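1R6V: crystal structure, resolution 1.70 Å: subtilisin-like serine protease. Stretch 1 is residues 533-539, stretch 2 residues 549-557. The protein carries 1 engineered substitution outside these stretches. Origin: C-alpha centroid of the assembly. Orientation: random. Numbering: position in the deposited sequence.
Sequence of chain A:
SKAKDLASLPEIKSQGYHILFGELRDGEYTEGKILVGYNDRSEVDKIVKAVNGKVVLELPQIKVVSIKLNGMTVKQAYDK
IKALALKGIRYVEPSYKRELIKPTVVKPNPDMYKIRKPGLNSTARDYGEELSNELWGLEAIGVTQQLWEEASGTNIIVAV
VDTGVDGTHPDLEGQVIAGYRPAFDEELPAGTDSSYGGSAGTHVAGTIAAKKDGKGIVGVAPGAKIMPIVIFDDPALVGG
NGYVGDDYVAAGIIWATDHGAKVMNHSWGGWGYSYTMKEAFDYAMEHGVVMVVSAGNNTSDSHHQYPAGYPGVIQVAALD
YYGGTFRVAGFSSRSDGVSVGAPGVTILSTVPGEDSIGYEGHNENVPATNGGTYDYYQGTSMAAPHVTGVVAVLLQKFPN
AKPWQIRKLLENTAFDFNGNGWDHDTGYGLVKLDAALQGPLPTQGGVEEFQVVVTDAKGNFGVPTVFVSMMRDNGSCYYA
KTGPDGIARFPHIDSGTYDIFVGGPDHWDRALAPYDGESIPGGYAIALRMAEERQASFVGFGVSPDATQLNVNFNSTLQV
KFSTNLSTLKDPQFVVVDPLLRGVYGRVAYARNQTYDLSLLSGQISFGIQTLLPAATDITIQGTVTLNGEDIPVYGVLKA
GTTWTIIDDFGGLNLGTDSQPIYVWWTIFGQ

Stretch 1, residues 533-539: ERQASFV
Stretch 2, residues 549-557: QLNVNFNST

Two strands can associate through side chains alone, and this pair from a subtilisin-like serine protease shows how alternation supplies the contact. Residues 535-538 and 549-553 are extended, with phi from -104° to -150° and psi from 98° to 153°. Their axes approach to 8.7 Å, and their N-to-C directions differ by 148°, so they run roughly antiparallel. No backbone-to-backbone hydrogen bond joins them. In the register, Phe538 CA lies 9.3 Å from Leu550 CA, Ala536 CA 7.7 Å from Val552 CA, and Arg534 CA 6.7 Å from Phe554 CA, so the spacing shortens along stretch 2; 382 Å² is buried in total.

Stretch 2 begins at Gln549, whose side chain makes no contact with stretch 1. At Leu550 (chi1 t, chi2 -141°, between wells) CA-to-CB points toward stretch 1, and CD1 lies over one face of the Phe538 ring, 4.0 Å from the ring centroid and 20° off the normal. This is a CH-pi contact, in which a methyl group meets the pi cloud; Phe538 holds chi1 m and chi2 82°. Asn551 (m) points away, as alternation requires.

Val552 (t) points toward stretch 1 again and touches two residues there. Its CG2 is 3.5 Å from CE1 of Phe538, while its CG1 is 4.0 Å from CB of Ala536. The valine thus bridges two successive inward-facing residues of the opposing strand, and the small alanine meets it with a single methyl group. Asn553 (m) points away.

Beyond the strand, Phe554 (phi/psi -79/155) starts sideways, but with chi1 -85° and chi2 -5° its ring comes nearer to stretch 1. CB of Arg534 sits 3.6 Å from the centroid of the Phe554 ring, only 4° off the normal: a second CH-pi contact, here made by the aliphatic base of a charged side chain. The ring's CZ also lies 3.6 Å from Arg534 O.

Asn555 (p, phi/psi -146/162) directs its CA-to-CB bond away, yet its backbone supplies the polar link. Arg534 NH1 donates to Asn555 O at 3.3 Å with an angle of 166°, although the position of that oxygen is less certain. The arginine reaches it with chi1 m, chi2 m, chi3 p and chi4 -151°, a folded conformation in which NE also donates to Glu533 O at 3.0 Å. One guanidinium therefore serves carbonyls of both stretches. Ser556 (p, phi/psi -155/170) adds a looser contact, its CB 4.2 Å from Arg534 CD, and Thr557 (p) continues the extended chain beyond the contact.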

# COMPACT_ATOMS: atom_id res chain seq x y z
N GLU A 533 -13.92 17.64 -6.43
CA GLU A 533 -13.07 17.40 -5.27
C GLU A 533 -13.41 18.37 -4.14
O GLU A 533 -13.68 19.54 -4.38
CB GLU A 533 -11.59 17.56 -5.65
CG GLU A 533 -10.64 17.22 -4.50
CD GLU A 533 -9.18 17.57 -4.80
OE1 GLU A 533 -8.34 17.40 -3.88
OE2 GLU A 533 -8.88 18.00 -5.94
N ARG A 534 -13.41 17.86 -2.91
CA ARG A 534 -13.69 18.67 -1.73
C ARG A 534 -12.45 18.55 -0.84
O ARG A 534 -11.71 17.57 -0.94
CB ARG A 534 -14.90 18.11 -0.97
CG ARG A 534 -16.15 17.86 -1.80
CD ARG A 534 -16.94 19.14 -2.01
NE ARG A 534 -16.16 20.11 -2.74
CZ ARG A 534 -16.27 21.42 -2.64
NH1 ARG A 534 -17.15 21.97 -1.82
NH2 ARG A 534 -15.48 22.19 -3.37
N GLN A 535 -12.22 19.54 0.02
CA GLN A 535 -11.07 19.52 0.91
C GLN A 535 -11.44 19.96 2.32
O GLN A 535 -12.39 20.71 2.52
CB GLN A 535 -9.96 20.43 0.36
CG GLN A 535 -9.42 20.01 -1.00
CD GLN A 535 -8.31 20.93 -1.48
OE1 GLN A 535 -8.39 22.15 -1.33
NE2 GLN A 535 -7.28 20.34 -2.09
N ALA A 536 -10.68 19.48 3.30
CA ALA A 536 -10.89 19.83 4.69
C ALA A 536 -9.55 19.77 5.39
O ALA A 536 -8.69 18.96 5.03
CB ALA A 536 -11.87 18.86 5.34
N SER A 537 -9.35 20.64 6.37
CA SER A 537 -8.10 20.63 7.11
C SER A 537 -8.45 20.75 8.58
O SER A 537 -9.37 21.47 8.95
CB SER A 537 -7.21 21.80 6.68
OG SER A 537 -7.82 23.04 6.98
N PHE A 538 -7.72 20.00 9.40
CA PHE A 538 -7.94 20.02 10.84
C PHE A 538 -6.58 20.26 11.47
O PHE A 538 -5.79 19.33 11.63
CB PHE A 538 -8.52 18.68 11.30
CG PHE A 538 -9.82 18.33 10.62
CD1 PHE A 538 -9.82 17.75 9.35
CD2 PHE A 538 -11.03 18.62 11.23
CE1 PHE A 538 -11.03 17.48 8.70
CE2 PHE A 538 -12.24 18.36 10.59
CZ PHE A 538 -12.24 17.78 9.32
N VAL A 539 -6.30 21.51 11.82
CA VAL A 539 -5.02 21.91 12.40
C VAL A 539 -4.93 21.60 13.89
O VAL A 539 -5.89 21.81 14.63
CB VAL A 539 -4.77 23.43 12.17
CG1 VAL A 539 -3.48 23.87 12.85
CG2 VAL A 539 -4.69 23.71 10.68
N GLN A 549 -10.55 8.58 16.42
CA GLN A 549 -11.29 8.73 15.19
C GLN A 549 -11.61 10.18 14.87
O GLN A 549 -11.94 10.95 15.76
CB GLN A 549 -12.60 7.95 15.28
CG GLN A 549 -13.35 7.89 13.96
CD GLN A 549 -14.55 6.98 14.03
OE1 GLN A 549 -15.68 7.44 14.15
NE2 GLN A 549 -14.30 5.68 13.97
N LEU A 550 -11.50 10.53 13.59
CA LEU A 550 -11.81 11.87 13.12
C LEU A 550 -12.87 11.67 12.04
O LEU A 550 -12.65 10.92 11.09
CB LEU A 550 -10.57 12.52 12.49
CG LEU A 550 -10.49 14.05 12.30
CD1 LEU A 550 -9.83 14.34 10.99
CD2 LEU A 550 -11.85 14.71 12.37
N ASN A 551 -14.01 12.34 12.19
CA ASN A 551 -15.09 12.22 11.22
C ASN A 551 -15.12 13.48 10.38
O ASN A 551 -15.09 14.59 10.91
CB ASN A 551 -16.45 12.05 11.92
CG ASN A 551 -16.49 10.84 12.83
OD1 ASN A 551 -16.33 9.71 12.38
ND2 ASN A 551 -16.71 11.08 14.13
N VAL A 552 -15.19 13.30 9.06
CA VAL A 552 -15.22 14.42 8.14
C VAL A 552 -16.49 14.31 7.29
O VAL A 552 -16.82 13.24 6.78
CB VAL A 552 -13.97 14.39 7.21
CG1 VAL A 552 -14.01 15.57 6.25
CG2 VAL A 552 -12.70 14.43 8.05
N ASN A 553 -17.21 15.42 7.17
CA ASN A 553 -18.44 15.43 6.38
C ASN A 553 -18.29 16.38 5.21
O ASN A 553 -18.20 17.60 5.39
CB ASN A 553 -19.62 15.85 7.26
CG ASN A 553 -19.92 14.84 8.35
OD1 ASN A 553 -20.48 13.78 8.09
ND2 ASN A 553 -19.53 15.17 9.57
N PHE A 554 -18.25 15.82 4.01
CA PHE A 554 -18.13 16.62 2.80
C PHE A 554 -19.50 17.21 2.45
O PHE A 554 -20.54 16.68 2.85
CB PHE A 554 -17.65 15.74 1.62
CG PHE A 554 -16.15 15.58 1.54
CD1 PHE A 554 -15.30 16.26 2.40
CD2 PHE A 554 -15.59 14.78 0.55
CE1 PHE A 554 -13.92 16.16 2.29
CE2 PHE A 554 -14.20 14.67 0.43
CZ PHE A 554 -13.36 15.36 1.30
N ASN A 555 -19.48 18.32 1.72
CA ASN A 555 -20.70 18.97 1.24
C ASN A 555 -20.37 19.59 -0.11
O ASN A 555 -19.20 19.78 -0.44
CB ASN A 555 -21.20 20.06 2.21
CG ASN A 555 -20.18 21.16 2.46
OD1 ASN A 555 -19.70 21.80 1.54
ND2 ASN A 555 -19.86 21.38 3.73
N SER A 556 -21.40 19.90 -0.89
CA SER A 556 -21.19 20.49 -2.21
C SER A 556 -22.41 21.30 -2.64
O SER A 556 -23.46 21.25 -2.01
CB SER A 556 -20.95 19.38 -3.25
OG SER A 556 -22.01 18.44 -3.21
N THR A 557 -22.24 22.04 -3.73
CA THR A 557 -23.33 22.82 -4.29
C THR A 557 -23.42 22.46 -5.76
O THR A 557 -22.40 22.23 -6.42
CB THR A 557 -23.09 24.34 -4.16
OG1 THR A 557 -21.83 24.70 -4.74
CG2 THR A 557 -23.10 24.74 -2.69